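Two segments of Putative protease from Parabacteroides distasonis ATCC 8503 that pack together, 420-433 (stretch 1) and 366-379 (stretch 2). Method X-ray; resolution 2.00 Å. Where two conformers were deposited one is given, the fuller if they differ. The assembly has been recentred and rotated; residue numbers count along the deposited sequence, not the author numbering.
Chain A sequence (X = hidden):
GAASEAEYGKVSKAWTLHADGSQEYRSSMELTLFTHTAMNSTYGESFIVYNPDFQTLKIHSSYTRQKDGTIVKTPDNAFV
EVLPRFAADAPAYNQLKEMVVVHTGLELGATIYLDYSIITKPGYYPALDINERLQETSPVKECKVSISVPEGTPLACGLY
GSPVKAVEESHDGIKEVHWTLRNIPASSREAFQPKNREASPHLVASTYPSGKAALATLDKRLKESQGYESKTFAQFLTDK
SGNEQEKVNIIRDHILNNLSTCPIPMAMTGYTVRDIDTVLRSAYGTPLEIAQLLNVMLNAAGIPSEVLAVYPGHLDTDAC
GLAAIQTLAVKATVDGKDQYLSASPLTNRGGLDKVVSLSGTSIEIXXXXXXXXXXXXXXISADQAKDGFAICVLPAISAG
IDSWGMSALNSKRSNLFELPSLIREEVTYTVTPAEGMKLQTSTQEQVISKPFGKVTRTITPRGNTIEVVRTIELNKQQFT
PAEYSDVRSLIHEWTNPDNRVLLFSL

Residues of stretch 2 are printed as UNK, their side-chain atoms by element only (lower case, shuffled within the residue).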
ATOM      1  N   PRO A 420       6.868   8.932   4.499  1.00 19.39           N
ATOM      2  CA  PRO A 420       6.026   8.851   3.305  1.00 19.67           C
ATOM      3  C   PRO A 420       6.654   9.556   2.094  1.00 19.52           C
ATOM      4  O   PRO A 420       6.490   9.100   0.966  1.00 18.76           O
ATOM      5  CB  PRO A 420       4.738   9.567   3.735  1.00 20.52           C
ATOM      6  CG  PRO A 420       4.768   9.639   5.193  1.00 20.18           C
ATOM      7  CD  PRO A 420       6.186   9.600   5.621  1.00 20.03           C
ATOM      8  N   SER A 421       7.402  10.633   2.346  1.00 18.70           N
ATOM      9  CA  SER A 421       8.071  11.403   1.286  1.00 19.16           C
ATOM     10  C   SER A 421       9.167  12.249   1.889  1.00 18.92           C
ATOM     11  O   SER A 421       9.220  12.430   3.101  1.00 19.92           O
ATOM     12  CB  SER A 421       7.098  12.347   0.582  1.00 17.98           C
ATOM     13  OG  SER A 421       6.761  13.472   1.402  1.00 19.93           O
ATOM     14  N   LEU A 422      10.026  12.792   1.050  1.00 19.10           N
ATOM     15  CA  LEU A 422      10.856  13.909   1.480  1.00 19.34           C
ATOM     16  C   LEU A 422       9.912  15.104   1.607  1.00 19.95           C
ATOM     17  O   LEU A 422       8.821  15.119   1.000  1.00 19.13           O
ATOM     18  CB  LEU A 422      11.969  14.212   0.501  1.00 19.18           C
ATOM     19  CG  LEU A 422      12.896  13.031   0.215  1.00 21.07           C
ATOM     20  CD1 LEU A 422      14.007  13.498  -0.759  1.00 21.65           C
ATOM     21  CD2 LEU A 422      13.478  12.459   1.482  1.00 22.39           C
ATOM     22  N   ILE A 423      10.307  16.103   2.399  1.00 19.69           N
ATOM     23  CA  ILE A 423       9.418  17.210   2.618  1.00 20.75           C
ATOM     24  C   ILE A 423      10.200  18.461   2.993  1.00 21.89           C
ATOM     25  O   ILE A 423      11.325  18.393   3.570  1.00 21.02           O
ATOM     26  CB  ILE A 423       8.375  16.858   3.723  1.00 21.63           C
ATOM     27  CG1 ILE A 423       7.176  17.811   3.652  1.00 23.28           C
ATOM     28  CG2 ILE A 423       9.064  16.847   5.122  1.00 20.90           C
ATOM     29  CD1 ILE A 423       5.836  17.157   3.914  1.00 25.15           C
ATOM     30  N   ARG A 424       9.597  19.589   2.631  1.00 22.53           N
ATOM     31  CA  ARG A 424      10.073  20.902   3.027  0.50 23.00           C
ATOM     32  C   ARG A 424       8.865  21.732   3.381  1.00 22.77           C
ATOM     33  O   ARG A 424       7.948  21.905   2.544  1.00 22.65           O
ATOM     34  CB  ARG A 424      10.821  21.587   1.892  0.50 23.94           C
ATOM     35  CG  ARG A 424      11.986  20.814   1.323  0.50 27.39           C
ATOM     36  CD  ARG A 424      12.545  21.510   0.078  0.50 31.01           C
ATOM     37  NE  ARG A 424      13.554  22.536   0.340  0.50 33.15           N
ATOM     38  CZ  ARG A 424      13.272  23.812   0.548  0.50 35.36           C
ATOM     39  NH1 ARG A 424      12.009  24.203   0.548  0.50 36.72           N
ATOM     40  NH2 ARG A 424      14.249  24.690   0.756  0.50 36.35           N
ATOM     41  N   GLU A 425       8.840  22.251   4.609  1.00 21.82           N
ATOM     42  CA  GLU A 425       7.702  23.059   5.049  1.00 22.47           C
ATOM     43  C   GLU A 425       8.135  24.394   5.629  1.00 22.33           C
ATOM     44  O   GLU A 425       9.147  24.478   6.326  1.00 21.03           O
ATOM     45  CB  GLU A 425       6.861  22.325   6.087  1.00 22.67           C
ATOM     46  CG  GLU A 425       6.689  20.873   5.832  1.00 22.33           C
ATOM     47  CD  GLU A 425       5.606  20.236   6.660  1.00 25.52           C
ATOM     48  OE1 GLU A 425       4.943  20.927   7.477  1.00 26.46           O
ATOM     49  OE2 GLU A 425       5.419  19.011   6.476  1.00 27.61           O
ATOM     50  N   GLU A 426       7.356  25.426   5.330  1.00 22.62           N
ATOM     51  CA  GLU A 426       7.527  26.722   5.955  1.00 23.88           C
ATOM     52  C   GLU A 426       6.177  27.228   6.420  1.00 24.06           C
ATOM     53  O   GLU A 426       5.229  27.284   5.622  1.00 23.88           O
ATOM     54  CB  GLU A 426       8.138  27.709   4.992  1.00 24.26           C
ATOM     55  CG  GLU A 426       8.198  29.112   5.563  1.00 28.89           C
ATOM     56  CD  GLU A 426       8.648  30.121   4.537  1.00 35.28           C
ATOM     57  OE1 GLU A 426       7.938  30.290   3.515  1.00 39.90           O
ATOM     58  OE2 GLU A 426       9.720  30.720   4.742  1.00 38.92           O
ATOM     59  N   VAL A 427       6.084  27.584   7.706  1.00 23.09           N
ATOM     60  CA  VAL A 427       4.853  28.134   8.249  1.00 23.17           C
ATOM     61  C   VAL A 427       5.181  29.496   8.867  1.00 23.26           C
ATOM     62  O   VAL A 427       6.059  29.589   9.737  1.00 22.48           O
ATOM     63  CB  VAL A 427       4.205  27.213   9.312  1.00 22.87           C
ATOM     64  CG1 VAL A 427       2.854  27.816   9.790  1.00 22.87           C
ATOM     65  CG2 VAL A 427       4.009  25.799   8.743  1.00 22.67           C
ATOM     66  N   THR A 428       4.477  30.533   8.411  1.00 23.36           N
ATOM     67  CA  THR A 428       4.683  31.895   8.883  1.00 23.96           C
ATOM     68  C   THR A 428       3.493  32.361   9.696  1.00 24.07           C
ATOM     69  O   THR A 428       2.379  32.418   9.187  1.00 24.39           O
ATOM     70  CB  THR A 428       4.888  32.835   7.720  1.00 23.36           C
ATOM     71  OG1 THR A 428       6.071  32.441   7.030  1.00 24.45           O
ATOM     72  CG2 THR A 428       5.040  34.303   8.202  1.00 24.72           C
ATOM     73  N   TYR A 429       3.730  32.702  10.965  1.00 23.91           N
ATOM     74  CA  TYR A 429       2.658  33.174  11.836  1.00 23.29           C
ATOM     75  C   TYR A 429       2.803  34.684  11.980  1.00 23.94           C
ATOM     76  O   TYR A 429       3.899  35.175  12.193  1.00 24.26           O
ATOM     77  CB  TYR A 429       2.733  32.536  13.222  1.00 23.41           C
ATOM     78  CG  TYR A 429       2.578  31.045  13.252  1.00 21.61           C
ATOM     79  CD1 TYR A 429       3.680  30.204  13.118  1.00 22.82           C
ATOM     80  CD2 TYR A 429       1.337  30.470  13.404  1.00 21.62           C
ATOM     81  CE1 TYR A 429       3.533  28.825  13.129  1.00 21.77           C
ATOM     82  CE2 TYR A 429       1.174  29.095  13.419  1.00 21.99           C
ATOM     83  CZ  TYR A 429       2.278  28.274  13.288  1.00 22.17           C
ATOM     84  OH  TYR A 429       2.106  26.911  13.304  1.00 24.76           O
ATOM     85  N   THR A 430       1.712  35.425  11.827  1.00 24.11           N
ATOM     86  CA  THR A 430       1.748  36.840  12.138  1.00 24.69           C
ATOM     87  C   THR A 430       0.903  37.015  13.396  1.00 25.11           C
ATOM     88  O   THR A 430      -0.304  36.721  13.409  1.00 24.97           O
ATOM     89  CB  THR A 430       1.261  37.731  10.986  1.00 24.80           C
ATOM     90  OG1 THR A 430       2.105  37.526   9.846  1.00 24.70           O
ATOM     91  CG2 THR A 430       1.332  39.209  11.386  1.00 22.99           C
ATOM     92  N   VAL A 431       1.578  37.414  14.462  1.00 24.90           N
ATOM     93  CA  VAL A 431       0.968  37.482  15.759  1.00 25.67           C
ATOM     94  C   VAL A 431       0.779  38.952  16.138  1.00 26.03           C
ATOM     95  O   VAL A 431       1.743  39.719  16.135  1.00 25.76           O
ATOM     96  CB  VAL A 431       1.846  36.781  16.818  1.00 25.38           C
ATOM     97  CG1 VAL A 431       1.183  36.894  18.170  1.00 26.20           C
ATOM     98  CG2 VAL A 431       2.080  35.323  16.431  1.00 24.95           C
ATOM     99  N   THR A 432      -0.460  39.330  16.441  1.00 26.27           N
ATOM    100  CA  THR A 432      -0.742  40.678  16.934  1.00 26.75           C
ATOM    101  C   THR A 432      -1.188  40.617  18.402  1.00 27.75           C
ATOM    102  O   THR A 432      -2.345  40.326  18.702  1.00 28.59           O
ATOM    103  CB  THR A 432      -1.770  41.402  16.076  1.00 26.46           C
ATOM    104  OG1 THR A 432      -1.310  41.450  14.719  1.00 23.98           O
ATOM    105  CG2 THR A 432      -1.967  42.858  16.589  1.00 26.10           C
ATOM    106  N   PRO A 433      -0.257  40.864  19.327  1.00 28.35           N
ATOM    107  CA  PRO A 433      -0.648  40.915  20.744  1.00 29.34           C
ATOM    108  C   PRO A 433      -1.404  42.204  21.113  1.00 30.21           C
ATOM    109  O   PRO A 433      -1.201  43.246  20.474  1.00 29.26           O
ATOM    110  CB  PRO A 433       0.689  40.868  21.481  1.00 29.44           C
ATOM    111  CG  PRO A 433       1.685  41.446  20.499  1.00 29.91           C
ATOM    112  CD  PRO A 433       1.166  41.177  19.114  1.00 28.34           C
ATOM    113  N   UNK A 366      12.348  10.225 -10.350  1.00 19.54           N
ATOM    114  CA  UNK A 366      13.081  11.068  -9.390  1.00 21.24           C
ATOM    115  C   UNK A 366      12.318  11.145  -8.065  1.00 21.03           C
ATOM    116  O   UNK A 366      11.098  10.884  -8.013  1.00 21.23           O
ATOM    117  c   UNK A 366      12.258  14.656 -10.761  1.00 30.64           C
ATOM    118  c   UNK A 366      13.313  12.469  -9.940  1.00 21.80           C
ATOM    119  c   UNK A 366      12.046  13.299 -10.041  1.00 24.43           C
ATOM    120  o   UNK A 366      11.236  15.348 -10.980  1.00 33.01           O
ATOM    121  o   UNK A 366      13.408  15.002 -11.137  1.00 31.70           O
ATOM    122  N   UNK A 367      13.059  11.439  -7.006  1.00 21.07           N
ATOM    123  CA  UNK A 367      12.512  11.573  -5.671  1.00 21.75           C
ATOM    124  C   UNK A 367      12.410  13.069  -5.416  1.00 22.22           C
ATOM    125  O   UNK A 367      13.419  13.750  -5.451  1.00 23.22           O
ATOM    126  c   UNK A 367      13.407  10.900  -4.633  1.00 22.08           C
ATOM    127  c   UNK A 367      12.769  10.998  -3.248  1.00 22.11           C
ATOM    128  o   UNK A 367      13.593   9.503  -4.985  1.00 23.50           O
ATOM    129  N   UNK A 368      11.196  13.586  -5.251  1.00 21.82           N
ATOM    130  CA  UNK A 368      10.941  15.029  -5.163  1.00 21.84           C
ATOM    131  C   UNK A 368      10.289  15.326  -3.812  1.00 21.52           C
ATOM    132  O   UNK A 368       9.296  14.701  -3.472  1.00 20.91           O
ATOM    133  c   UNK A 368       9.960  15.509  -6.273  1.00 21.55           C
ATOM    134  c   UNK A 368       9.749  17.007  -6.212  1.00 22.79           C
ATOM    135  o   UNK A 368      10.472  15.176  -7.560  1.00 23.73           O
ATOM    136  N   UNK A 369      10.850  16.270  -3.029  1.00 22.34           N
ATOM    137  CA  UNK A 369      10.177  16.685  -1.799  1.00 21.72           C
ATOM    138  C   UNK A 369       8.814  17.308  -2.018  1.00 21.02           C
ATOM    139  O   UNK A 369       8.623  18.069  -2.956  1.00 20.85           O
ATOM    140  c   UNK A 369      12.421  17.520  -1.875  1.00 23.27           C
ATOM    141  c   UNK A 369      12.151  16.941  -3.209  1.00 22.33           C
ATOM    142  c   UNK A 369      11.117  17.746  -1.211  1.00 22.66           C
ATOM    143  N   UNK A 370       7.872  16.999  -1.141  1.00 21.10           N
ATOM    144  CA  UNK A 370       6.626  17.743  -1.077  1.00 21.59           C
ATOM    145  C   UNK A 370       6.983  19.087  -0.464  1.00 22.68           C
ATOM    146  O   UNK A 370       7.803  19.171   0.478  1.00 21.65           O
ATOM    147  c   UNK A 370       5.104  15.756  -0.883  1.00 21.45           C
ATOM    148  c   UNK A 370       5.580  17.038  -0.201  1.00 22.16           C
ATOM    149  c   UNK A 370       4.379  17.957   0.118  1.00 20.51           C
ATOM    150  c   UNK A 370       4.367  15.987  -2.217  1.00 21.58           C
ATOM    151  N   UNK A 371       6.386  20.137  -1.004  1.00 23.40           N
ATOM    152  CA  UNK A 371       6.673  21.496  -0.565  1.00 24.85           C
ATOM    153  C   UNK A 371       5.442  22.034   0.089  1.00 25.03           C
ATOM    154  O   UNK A 371       4.407  22.080  -0.564  1.00 24.72           O
ATOM    155  n   UNK A 371      10.608  21.951  -2.252  1.00 38.35           N
ATOM    156  c   UNK A 371       8.232  22.051  -2.503  1.00 29.03           C
ATOM    157  c   UNK A 371       9.483  22.455  -1.770  1.00 34.19           C
ATOM    158  c   UNK A 371       6.975  22.385  -1.756  1.00 25.65           C
ATOM    159  o   UNK A 371       9.457  23.217  -0.784  1.00 37.81           O
ATOM    160  N   UNK A 372       5.540  22.440   1.359  1.00 24.87           N
ATOM    161  CA  UNK A 372       4.423  23.067   2.068  1.00 25.18           C
ATOM    162  C   UNK A 372       4.786  24.500   2.508  1.00 25.85           C
ATOM    163  O   UNK A 372       5.862  24.773   3.044  1.00 23.98           O
ATOM    164  c   UNK A 372       3.934  22.201   3.246  1.00 25.53           C
ATOM    165  c   UNK A 372       2.941  22.973   4.143  1.00 25.41           C
ATOM    166  c   UNK A 372       3.281  19.858   3.547  1.00 26.62           C
ATOM    167  c   UNK A 372       3.212  20.968   2.682  1.00 26.79           C
ATOM    168  N   UNK A 373       3.894  25.428   2.199  1.00 27.09           N
ATOM    169  CA  UNK A 373       4.106  26.824   2.571  1.00 28.73           C
ATOM    170  C   UNK A 373       2.772  27.369   3.001  1.00 28.62           C
ATOM    171  O   UNK A 373       1.848  27.416   2.206  1.00 27.75           O
ATOM    172  c   UNK A 373       6.306  31.124   1.008  1.00 41.38           C
ATOM    173  c   UNK A 373       4.684  27.618   1.406  1.00 29.49           C
ATOM    174  c   UNK A 373       4.997  29.083   1.748  1.00 33.31           C
ATOM    175  c   UNK A 373       5.875  29.700   0.652  1.00 37.87           C
ATOM    176  n   UNK A 373       7.743  31.348   0.611  1.00 44.26           N
ATOM    177  N   UNK A 374       2.659  27.710   4.284  1.00 28.79           N
ATOM    178  CA  UNK A 374       1.422  28.219   4.832  1.00 29.05           C
ATOM    179  C   UNK A 374       1.636  29.418   5.740  1.00 29.49           C
ATOM    180  O   UNK A 374       2.749  29.682   6.213  1.00 28.46           O
ATOM    181  o   UNK A 374      -1.030  23.995   4.892  1.00 35.78           O
ATOM    182  c   UNK A 374      -0.830  25.140   5.342  1.00 34.59           C
ATOM    183  c   UNK A 374       0.279  25.958   4.712  1.00 31.45           C
ATOM    184  c   UNK A 374       0.706  27.131   5.596  1.00 29.51           C
ATOM    185  o   UNK A 374      -1.503  25.640   6.295  1.00 37.88           O
ATOM    186  N   UNK A 375       0.530  30.118   5.967  1.00 29.95           N
ATOM    187  CA  UNK A 375       0.469  31.329   6.775  1.00 30.48           C
ATOM    188  C   UNK A 375      -0.705  31.248   7.725  1.00 29.95           C
ATOM    189  O   UNK A 375      -1.740  30.710   7.378  1.00 28.69           O
ATOM    190  c   UNK A 375       0.258  32.535   5.862  1.00 30.79           C
ATOM    191  o   UNK A 375       1.504  32.894   5.290  1.00 33.83           O
ATOM    192  N   UNK A 376      -0.526  31.780   8.924  1.00 29.68           N
ATOM    193  CA  UNK A 376      -1.600  31.912   9.889  1.00 29.71           C
ATOM    194  C   UNK A 376      -1.502  33.269  10.586  1.00 29.74           C
ATOM    195  O   UNK A 376      -0.404  33.798  10.796  1.00 28.61           O
ATOM    196  n   UNK A 376      -2.598  28.089   7.622  1.00 32.40           N
ATOM    197  c   UNK A 376      -1.748  29.426  10.462  1.00 30.14           C
ATOM    198  n   UNK A 376      -3.307  25.996   8.289  1.00 32.53           N
ATOM    199  n   UNK A 376      -3.399  27.759   9.766  1.00 31.55           N
ATOM    200  c   UNK A 376      -3.210  29.144  10.179  1.00 30.52           C
ATOM    201  c   UNK A 376      -3.100  27.283   8.562  1.00 32.10           C
ATOM    202  c   UNK A 376      -1.524  30.817  10.952  1.00 29.87           C
ATOM    203  N   UNK A 377      -2.658  33.826  10.938  1.00 30.45           N
ATOM    204  CA  UNK A 377      -2.713  35.044  11.729  1.00 31.15           C
ATOM    205  C   UNK A 377      -3.208  34.701  13.117  1.00 31.61           C
ATOM    206  O   UNK A 377      -4.109  33.863  13.275  1.00 31.61           O
ATOM    207  o   UNK A 377      -3.108  36.523   9.872  1.00 33.08           O
ATOM    208  c   UNK A 377      -3.655  36.066  11.094  1.00 31.38           C
ATOM    209  N   UNK A 378      -2.626  35.353  14.117  1.00 31.70           N
ATOM    210  CA  UNK A 378      -2.998  35.129  15.488  1.00 32.50           C
ATOM    211  C   UNK A 378      -3.095  36.451  16.250  1.00 33.08           C
ATOM    212  O   UNK A 378      -2.149  37.233  16.288  1.00 32.33           O
ATOM    213  c   UNK A 378      -2.381  33.967  17.605  1.00 33.00           C
ATOM    214  c   UNK A 378      -1.825  32.900  15.427  1.00 32.82           C
ATOM    215  c   UNK A 378      -1.967  34.218  16.186  1.00 32.46           C
ATOM    216  N   UNK A 379      -4.249  36.674  16.863  1.00 34.65           N
ATOM    217  CA  UNK A 379      -4.468  37.819  17.744  1.00 36.24           C
ATOM    218  C   UNK A 379      -4.390  37.348  19.195  1.00 37.76           C
ATOM    219  O   UNK A 379      -4.800  36.238  19.515  1.00 38.13           O
ATOM    220  c   UNK A 379      -5.830  38.444  17.454  1.00 35.87           C
TER
HETATM  221  O   HOH W   1       9.887  12.529  -1.719  1.00 19.67           O
HETATM  222  O   HOH W   2       5.370  30.619   5.119  1.00 26.31           O

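Position 366 has three side-chain carbons, the third carrying two oxygens, and lies out of reach of stretch 1: Glu366. At 367 one carbon carries an oxygen and a carbon; that carbon sits 3.7 Å from CD1 of Leu422, an apolar touch. This is Thr367. Position 368 repeats the same fork but points away; its backbone O accepts from water 1, which in turn accepts from Leu422 N. It is Thr368. At 369 three carbons close a ring onto the backbone N, and CB lies 4.0 Å from CB of Leu422: Pro369.

Position 370 has four carbons, forked at the first with one arm two carbons long, and one of them comes within 3.6 Å of Ser421 OG. It is Ile370, whose CB also meets Ile423 CD1 at 4.1 Å. Position 371 shows three carbons, the last bearing one oxygen and one nitrogen; the oxygen accepts from Arg424 NH1 at 3.0 Å, at the edge of the guanidinium. This is Gln371. At 372 the forked four-carbon pattern returns, one carbon 3.7 Å from Ile423 CD1, giving Ile372. Position 373 runs four carbons to a nitrogen, 3.1 Å from Glu426 OE1; Lys373 makes a salt bridge there, its hydrogen bond weak.

Position 374 has three carbons ending in two oxygens, and its end leads away from stretch 1: Glu374. One carbon and one oxygen at 375, the oxygen 4.2 Å from Thr428 CB, make Ser375. At 376 three carbons, a nitrogen and a carbon with two more nitrogens follow one another, with CB 3.8 Å from Tyr429 CD2. This is Arg376, which turns back along its own strand so that NH2 bridges Glu374 OE1 at 2.7 Å. Position 377 has one carbon and one oxygen, and its CA lies 3.4 Å from Thr430 O, a CA-H...O contact: Ser377. Position 378 has three carbons forked at the first; its CB lies 4.2 Å from Val431 CG2: Val378. At 379 there is a lone carbon, and the CA lies 3.4 Å from Thr432 O: Ala379.

The rule is a parallel ladder in which every second residue of each strand uses both its own N-H and its own C=O towards the other strand. Arg424 N donates to Ile370 O (2.8 Å) and Ile372 N to Arg424 O (2.7 Å), a rhythm that runs on to Thr432 N and Val378 O (2.7 Å). Paired side chains share a face: Ile423, Val431, Ile372 and Val378 supply apolar packing on one, while Arg424-Gln371 and Glu426-Lys373 pair polar ends on the other. There, water 2 bonds Glu374 O and Thr428 OG1 and, weakly, Glu426 OE1.

Stretch 2, residues 366-379: ETTPIQIKESRSVA
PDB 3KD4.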